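PDB 3O6N: APL1 from Anopheles gambiae, which probably works as a leucine-rich repeat partner of LRIM1 in a heterodimeric complex that regulates complement-like immunity in the mosquito. Local coordinates for residues L143-M148 and L167-L172; S187-N192 and A206-D211; L341-L346 and A367-D372. All blocks are in the same frame, centred on the assembly; numbering follows the deposited sequence.

Interaction 1 of 3, residues L143-M148 and L167-L172; sequences LTTLSM and LQNLQL
Met148 lays its terminal methyl against Leu172, CE to CD2 at 3.6 Å, the two side chains running side by side and pointing the same way. On the same inner face Leu146 and Leu170 repeat the arrangement, Leu146 CD2 meeting Leu170 CD1 at 3.9 Å. Each of these two leucines holds CG anti to its backbone N (chi1 172° and 179°), so that their branches line up in the same direction; leucine suits such repeated inward positions because its branched end fills the core. The other face is polar. Asn169 ND2 gives Thr145 OG1 a hydrogen bond of 2.9 Å, nearly in the amide plane, while the CG of Gln171 rests 3.5 Å from Ser147 OG. The amide end of Gln171 turns elsewhere, to Ser173 N and to a glycan. Strands 145-147 and 169-171 run parallel with axes 4.8 Å apart. Thr144 O opens the pairing by accepting from both Gln168 N and Asn169 N; Leu146 N to Asn169 O, Gln171 N to Leu146 O and Met148 N to Gln171 O continue it. Asn175 ND2 then bonds both Met148 O and Leu172 O, one step of the asparagine column inside the turns after the strands of a leucine-rich repeat solenoid.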
# COMPACT_ATOMS: atom_id res chain seq x y z
N LEU A 143 12.68 -7.47 -15.52
CA LEU A 143 11.46 -7.41 -14.71
C LEU A 143 11.22 -6.01 -14.15
O LEU A 143 12.06 -5.47 -13.44
CB LEU A 143 11.53 -8.44 -13.57
CG LEU A 143 10.23 -8.68 -12.79
CD1 LEU A 143 9.17 -9.29 -13.70
CD2 LEU A 143 10.50 -9.59 -11.61
N THR A 144 10.06 -5.44 -14.46
CA THR A 144 9.75 -4.08 -14.01
C THR A 144 8.53 -4.04 -13.08
O THR A 144 8.43 -3.16 -12.22
CB THR A 144 9.55 -3.11 -15.20
OG1 THR A 144 8.45 -3.55 -16.00
CG2 THR A 144 10.80 -3.05 -16.05
N THR A 145 7.62 -4.98 -13.26
CA THR A 145 6.44 -5.09 -12.40
C THR A 145 6.28 -6.51 -11.87
O THR A 145 6.24 -7.47 -12.65
CB THR A 145 5.16 -4.68 -13.14
OG1 THR A 145 5.21 -3.28 -13.46
CG2 THR A 145 3.94 -4.94 -12.28
N LEU A 146 6.20 -6.63 -10.55
CA LEU A 146 6.00 -7.93 -9.91
C LEU A 146 4.96 -7.83 -8.80
O LEU A 146 5.05 -6.97 -7.93
CB LEU A 146 7.31 -8.45 -9.31
CG LEU A 146 7.18 -9.71 -8.45
CD1 LEU A 146 6.73 -10.89 -9.31
CD2 LEU A 146 8.50 -10.04 -7.76
N SER A 147 3.97 -8.72 -8.84
CA SER A 147 3.01 -8.82 -7.76
C SER A 147 2.96 -10.24 -7.19
O SER A 147 2.81 -11.22 -7.93
CB SER A 147 1.61 -8.42 -8.23
OG SER A 147 0.67 -8.65 -7.19
N MET A 148 3.11 -10.34 -5.88
CA MET A 148 2.94 -11.61 -5.18
C MET A 148 2.06 -11.40 -3.95
O MET A 148 2.17 -12.12 -2.96
CB MET A 148 4.29 -12.22 -4.80
CG MET A 148 5.12 -12.60 -6.02
SD MET A 148 6.66 -13.46 -5.63
CE MET A 148 7.52 -12.24 -4.64
N LEU A 167 13.55 -3.09 -11.58
CA LEU A 167 12.26 -3.37 -10.96
C LEU A 167 11.65 -2.08 -10.42
O LEU A 167 12.25 -1.40 -9.59
CB LEU A 167 12.41 -4.40 -9.84
CG LEU A 167 11.12 -4.80 -9.12
CD1 LEU A 167 10.15 -5.45 -10.09
CD2 LEU A 167 11.44 -5.75 -7.97
N GLN A 168 10.45 -1.75 -10.89
CA GLN A 168 9.84 -0.48 -10.55
C GLN A 168 8.62 -0.59 -9.64
O GLN A 168 8.40 0.25 -8.77
CB GLN A 168 9.48 0.29 -11.82
CG GLN A 168 10.70 0.71 -12.62
CD GLN A 168 10.37 1.67 -13.74
OE1 GLN A 168 9.33 1.56 -14.38
NE2 GLN A 168 11.26 2.63 -13.97
N ASN A 169 7.81 -1.63 -9.84
CA ASN A 169 6.61 -1.80 -9.03
C ASN A 169 6.62 -3.15 -8.34
O ASN A 169 6.65 -4.19 -9.00
CB ASN A 169 5.36 -1.68 -9.90
CG ASN A 169 5.40 -0.46 -10.79
OD1 ASN A 169 5.34 0.68 -10.32
ND2 ASN A 169 5.49 -0.68 -12.10
N LEU A 170 6.61 -3.14 -7.01
CA LEU A 170 6.64 -4.37 -6.24
C LEU A 170 5.46 -4.42 -5.27
O LEU A 170 5.35 -3.59 -4.37
CB LEU A 170 7.96 -4.48 -5.47
CG LEU A 170 8.15 -5.70 -4.57
CD1 LEU A 170 8.04 -7.00 -5.38
CD2 LEU A 170 9.49 -5.61 -3.86
N GLN A 171 4.58 -5.39 -5.48
CA GLN A 171 3.38 -5.56 -4.66
C GLN A 171 3.49 -6.87 -3.88
O GLN A 171 3.52 -7.95 -4.47
CB GLN A 171 2.14 -5.57 -5.57
CG GLN A 171 0.83 -6.04 -4.92
CD GLN A 171 0.41 -5.18 -3.74
OE1 GLN A 171 1.03 -5.22 -2.69
NE2 GLN A 171 -0.66 -4.42 -3.92
N LEU A 172 3.59 -6.76 -2.56
CA LEU A 172 3.75 -7.91 -1.67
C LEU A 172 2.75 -7.87 -0.52
O LEU A 172 2.94 -8.53 0.50
CB LEU A 172 5.17 -7.94 -1.08
CG LEU A 172 6.33 -8.11 -2.07
CD1 LEU A 172 7.67 -7.88 -1.37
CD2 LEU A 172 6.27 -9.49 -2.71

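Interaction 2 of 3, residues S187-N192 and A206-D211; sequences SLFHAN and AVEELD. With NAG (2-acetamido-2-deoxy-beta-D-glucopyranose), chain B.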
# COMPACT_ATOMS: atom_id res chain seq x y z
N SER A 187 15.94 0.74 -7.56
CA SER A 187 15.14 1.14 -8.72
C SER A 187 13.66 1.34 -8.41
O SER A 187 12.91 1.84 -9.25
CB SER A 187 15.29 0.11 -9.84
OG SER A 187 14.90 -1.17 -9.39
N LEU A 188 13.22 0.94 -7.22
CA LEU A 188 11.79 0.96 -6.90
C LEU A 188 11.12 2.32 -7.09
O LEU A 188 11.66 3.36 -6.71
CB LEU A 188 11.53 0.44 -5.48
CG LEU A 188 11.57 -1.08 -5.34
CD1 LEU A 188 11.39 -1.49 -3.88
CD2 LEU A 188 10.52 -1.74 -6.21
N PHE A 189 9.92 2.28 -7.67
CA PHE A 189 9.10 3.46 -7.91
C PHE A 189 7.83 3.40 -7.05
O PHE A 189 7.46 4.38 -6.39
CB PHE A 189 8.76 3.53 -9.40
CG PHE A 189 7.76 4.60 -9.76
CD1 PHE A 189 8.09 5.94 -9.63
CD2 PHE A 189 6.51 4.26 -10.25
CE1 PHE A 189 7.17 6.93 -9.97
CE2 PHE A 189 5.60 5.24 -10.59
CZ PHE A 189 5.93 6.58 -10.45
N HIS A 190 7.17 2.25 -7.07
CA HIS A 190 6.03 1.98 -6.20
C HIS A 190 6.28 0.68 -5.45
O HIS A 190 6.62 -0.33 -6.06
CB HIS A 190 4.74 1.82 -7.00
CG HIS A 190 4.16 3.11 -7.49
ND1 HIS A 190 2.90 3.19 -8.05
CD2 HIS A 190 4.66 4.36 -7.50
CE1 HIS A 190 2.65 4.44 -8.39
NE2 HIS A 190 3.70 5.17 -8.07
N ALA A 191 6.09 0.70 -4.14
CA ALA A 191 6.25 -0.51 -3.34
C ALA A 191 5.14 -0.66 -2.32
O ALA A 191 4.76 0.32 -1.67
CB ALA A 191 7.61 -0.54 -2.66
N ASN A 192 4.64 -1.87 -2.18
CA ASN A 192 3.53 -2.13 -1.27
C ASN A 192 3.82 -3.37 -0.44
O ASN A 192 3.87 -4.48 -0.96
CB ASN A 192 2.24 -2.30 -2.08
CG ASN A 192 1.00 -2.02 -1.27
OD1 ASN A 192 0.91 -2.39 -0.10
ND2 ASN A 192 0.03 -1.34 -1.89
N ALA A 206 14.65 6.20 -4.09
CA ALA A 206 13.86 6.90 -5.10
C ALA A 206 12.39 6.49 -5.18
O ALA A 206 11.67 6.96 -6.06
CB ALA A 206 14.52 6.77 -6.48
N VAL A 207 11.93 5.64 -4.27
CA VAL A 207 10.53 5.21 -4.29
C VAL A 207 9.61 6.43 -4.11
O VAL A 207 9.87 7.30 -3.27
CB VAL A 207 10.23 4.12 -3.24
CG1 VAL A 207 10.50 4.64 -1.83
CG2 VAL A 207 8.79 3.64 -3.36
N GLU A 208 8.55 6.49 -4.90
CA GLU A 208 7.65 7.64 -4.90
C GLU A 208 6.39 7.40 -4.09
O GLU A 208 5.84 8.31 -3.47
CB GLU A 208 7.28 8.03 -6.34
CG GLU A 208 6.20 9.08 -6.41
CD GLU A 208 6.01 9.64 -7.81
OE1 GLU A 208 7.02 9.97 -8.45
OE2 GLU A 208 4.85 9.75 -8.25
N GLU A 209 5.91 6.16 -4.10
CA GLU A 209 4.77 5.79 -3.27
C GLU A 209 5.09 4.49 -2.56
O GLU A 209 5.46 3.49 -3.19
CB GLU A 209 3.51 5.65 -4.12
CG GLU A 209 3.12 6.92 -4.87
CD GLU A 209 1.78 6.79 -5.58
OE1 GLU A 209 1.13 5.74 -5.42
OE2 GLU A 209 1.39 7.73 -6.29
N LEU A 210 4.98 4.52 -1.24
CA LEU A 210 5.29 3.35 -0.43
C LEU A 210 4.21 3.12 0.62
O LEU A 210 3.89 4.01 1.41
CB LEU A 210 6.65 3.52 0.26
CG LEU A 210 7.01 2.47 1.31
CD1 LEU A 210 7.07 1.09 0.69
CD2 LEU A 210 8.34 2.83 1.96
N ASP A 211 3.66 1.91 0.61
CA ASP A 211 2.65 1.53 1.59
C ASP A 211 3.21 0.41 2.44
O ASP A 211 3.48 -0.69 1.94
CB ASP A 211 1.36 1.09 0.88
CG ASP A 211 0.18 0.96 1.82
OD1 ASP A 211 0.39 0.62 3.00
OD2 ASP A 211 -0.97 1.20 1.39
C1 NAG B . -1.26 -1.38 -1.23
C2 NAG B . -1.96 -0.13 -1.77
C3 NAG B . -3.42 -0.04 -1.34
C4 NAG B . -4.15 -1.36 -1.60
C5 NAG B . -3.33 -2.54 -1.10
C6 NAG B . -3.99 -3.85 -1.53
C7 NAG B . -1.02 2.07 -2.17
C8 NAG B . -0.64 3.38 -1.55
N2 NAG B . -1.27 1.07 -1.34
O3 NAG B . -4.04 1.02 -2.02
O4 NAG B . -5.40 -1.36 -0.92
O5 NAG B . -2.01 -2.51 -1.61
O6 NAG B . -3.82 -4.01 -2.92
O7 NAG B . -1.11 1.96 -3.40
O HOH W 1 14.03 3.46 -4.97
O HOH W 2 3.11 7.72 -8.34
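Phe189 O accepts two backbone hydrogen bonds, from Glu208 N at 2.8 Å and from Glu209 N at 3.3 Å; Ala191 N then binds Glu209 O, and Asp211 N binds Ala191 O, which sets the register of parallel strands 190-192 and 209-211. On the buried face Ala191 CB touches Leu210 CD1 at 3.8 Å. Alanine contributes just a methyl there, and Leu210 bends its branch toward it. On the solvent side flat groups overlap. The carboxylate of Glu209 stacks over one face of the His190 imidazole, planes 16° apart, and Glu209 CB makes a CH-pi contact over the face of the same ring. Both residues carry CG anti to the carbonyl carbon (chi1 -76° and -59°), which sends the two chains out together. Beside them Glu208 OE1 approaches Phe189 CE1 at 3.4 Å. A water at the edge of the imidazole, in its plane, lies 2.6 Å from His190 NE2 and donates to Glu208 OE2 and, weakly, to Glu209 OE2; the nearby carboxylates would be expected to favour a protonated imidazole. Sugar contacts finish the strands. Asn192 ND2 is bonded covalently to NAG C1, its OD1 being held by Ser194, and NAG N2 donates to Asp211 OD2 at 2.7 Å. Short parallel strands alternating inward apolar with outward polar residues mark the leucine-rich repeat solenoid; here the outward face also carries the N-glycan.

Interaction 3 of 3, residues L341-L346 and A367-D372; sequences LKNLTL and AVDDAD. With NAG (2-acetamido-2-deoxy-beta-D-glucopyranose), chain D.
Ala367 packs against Lys342, just before the strand, and Asn343, and with Asp370 and Leu346 it is among the residues most buried by this contact. Its small side chain lets the backbone come close: CB lies 3.8 Å from Lys342 O, and Ala367 O receives the N-H of Leu344 at 2.9 Å, the donor standing above the carbonyl plane. Two residues on, Asp369 N returns a hydrogen bond to Leu344 O, so that a single bridge, Leu344 with Val368, joins the backbones. Asp370 then takes over the part a backbone carbonyl would play. Its CG sits between the backbone N and the carbonyl carbon (chi1 61°), and OD1 accepts from Leu346 N at 2.9 Å through its syn lone pair, while OD2 is held by Ser347 OG. A short carboxylate suits this place, as its two oxygens can serve donors of two consecutive residues, Leu346 N and Ser347 OG. Leu346 turns its side chain inward, where CD1 meets Val368 CG1 at 4.0 Å, the two side chains crossing at about a right angle; branched aliphatic groups close the end of the core here. Asn343 ND2 carries a covalently linked NAG, whose N2 makes a weak 3.4 Å hydrogen bond to Asp369 OD1, and Tyr324 OH also binds the sugar. Strand 343-345 pairs by its other edge with strand 322-324. The loop holding 367-372, which follows helix 353-359 and precedes strand 380-382, thus covers the last strand of the parallel array, and Leu385 of strand 385-388 packs on Leu346.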
# COMPACT_ATOMS: atom_id res chain seq x y z
N LEU A 341 -10.89 26.97 7.14
CA LEU A 341 -11.47 25.65 7.40
C LEU A 341 -12.80 25.44 6.68
O LEU A 341 -13.68 26.31 6.70
CB LEU A 341 -11.63 25.40 8.90
CG LEU A 341 -10.33 25.12 9.67
CD1 LEU A 341 -10.56 25.17 11.18
CD2 LEU A 341 -9.74 23.78 9.26
N LYS A 342 -12.94 24.27 6.06
CA LYS A 342 -14.17 23.88 5.37
C LYS A 342 -14.81 22.67 6.04
O LYS A 342 -16.00 22.43 5.89
CB LYS A 342 -13.88 23.57 3.90
CG LYS A 342 -13.40 24.77 3.09
CD LYS A 342 -14.42 25.90 3.13
CE LYS A 342 -13.94 27.09 2.31
NZ LYS A 342 -14.93 28.21 2.33
N ASN A 343 -14.01 21.90 6.77
CA ASN A 343 -14.49 20.72 7.48
C ASN A 343 -13.79 20.60 8.83
O ASN A 343 -12.57 20.46 8.89
CB ASN A 343 -14.25 19.46 6.64
CG ASN A 343 -15.07 18.27 7.11
OD1 ASN A 343 -15.42 18.16 8.29
ND2 ASN A 343 -15.39 17.37 6.18
N LEU A 344 -14.57 20.68 9.90
CA LEU A 344 -14.03 20.66 11.26
C LEU A 344 -14.83 19.71 12.15
O LEU A 344 -16.06 19.78 12.17
CB LEU A 344 -14.07 22.08 11.84
CG LEU A 344 -13.62 22.30 13.29
CD1 LEU A 344 -12.14 21.97 13.46
CD2 LEU A 344 -13.91 23.75 13.71
N THR A 345 -14.15 18.81 12.85
CA THR A 345 -14.84 17.96 13.83
C THR A 345 -14.40 18.33 15.25
O THR A 345 -13.22 18.60 15.49
CB THR A 345 -14.62 16.46 13.59
OG1 THR A 345 -13.23 16.13 13.68
CG2 THR A 345 -15.17 16.05 12.22
N LEU A 346 -15.36 18.34 16.18
CA LEU A 346 -15.14 18.92 17.51
C LEU A 346 -15.75 18.10 18.64
O LEU A 346 -15.50 18.37 19.81
CB LEU A 346 -15.74 20.33 17.57
CG LEU A 346 -15.17 21.36 16.59
CD1 LEU A 346 -16.04 22.62 16.59
CD2 LEU A 346 -13.72 21.68 16.93
N ALA A 367 -19.96 23.45 8.22
CA ALA A 367 -18.49 23.34 8.22
C ALA A 367 -18.08 22.48 9.40
O ALA A 367 -17.31 21.52 9.25
CB ALA A 367 -17.84 24.71 8.28
N VAL A 368 -18.59 22.82 10.58
CA VAL A 368 -18.52 21.94 11.73
C VAL A 368 -19.37 20.71 11.43
O VAL A 368 -20.59 20.81 11.28
CB VAL A 368 -19.01 22.62 13.02
CG1 VAL A 368 -19.06 21.63 14.17
CG2 VAL A 368 -18.09 23.80 13.37
N ASP A 369 -18.72 19.56 11.35
CA ASP A 369 -19.35 18.37 10.79
C ASP A 369 -20.08 17.52 11.82
O ASP A 369 -20.89 16.66 11.47
CB ASP A 369 -18.31 17.51 10.08
CG ASP A 369 -18.92 16.34 9.33
OD1 ASP A 369 -19.68 16.59 8.37
OD2 ASP A 369 -18.64 15.18 9.70
N ASP A 370 -19.82 17.78 13.10
CA ASP A 370 -20.38 16.93 14.15
C ASP A 370 -20.96 17.68 15.34
O ASP A 370 -20.99 18.91 15.36
CB ASP A 370 -19.34 15.90 14.61
CG ASP A 370 -18.10 16.54 15.21
OD1 ASP A 370 -17.93 17.77 15.08
OD2 ASP A 370 -17.28 15.80 15.81
N ALA A 371 -21.43 16.92 16.32
CA ALA A 371 -22.05 17.49 17.52
C ALA A 371 -22.12 16.42 18.61
O ALA A 371 -21.97 15.23 18.32
CB ALA A 371 -23.44 18.01 17.20
N ASP A 372 -22.34 16.85 19.84
CA ASP A 372 -22.59 15.92 20.94
C ASP A 372 -24.09 15.80 21.14
O ASP A 372 -24.82 16.79 21.01
CB ASP A 372 -21.95 16.44 22.24
CG ASP A 372 -20.44 16.48 22.17
OD1 ASP A 372 -19.83 15.47 21.75
OD2 ASP A 372 -19.87 17.51 22.55
C1 NAG D . -15.95 16.20 6.82
C2 NAG D . -16.78 15.55 5.71
C3 NAG D . -17.26 14.15 6.09
C4 NAG D . -16.14 13.32 6.70
C5 NAG D . -15.42 14.10 7.80
C6 NAG D . -14.26 13.29 8.36
C7 NAG D . -18.06 17.00 4.25
C8 NAG D . -19.21 17.95 4.12
N2 NAG D . -17.93 16.38 5.42
O3 NAG D . -17.75 13.49 4.94
O4 NAG D . -16.67 12.13 7.23
O5 NAG D . -14.94 15.32 7.29
O6 NAG D . -14.54 12.91 9.69
O7 NAG D . -17.29 16.83 3.31

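In the fold
The three contacts come in series along the chain. Interactions 1 and 2 are neighbours, their centres 10 Å apart: strand 169-171 of the first pairs directly with strand 190-192 of the second, so strands 145-147, 169-171, 190-192 and 209-211 are consecutive rungs of the parallel array. A glycan joins them as well: Gln171 of interaction 1 binds the sugar carried by Asn192 of interaction 2. Interaction 3 lies far along the same solenoid, its centre about 35 Å from that of interaction 2 and 41 Å from that of interaction 1. There the repeating strand pairing ends and a C-terminal loop, within a disulfide-bonded region, caps the array.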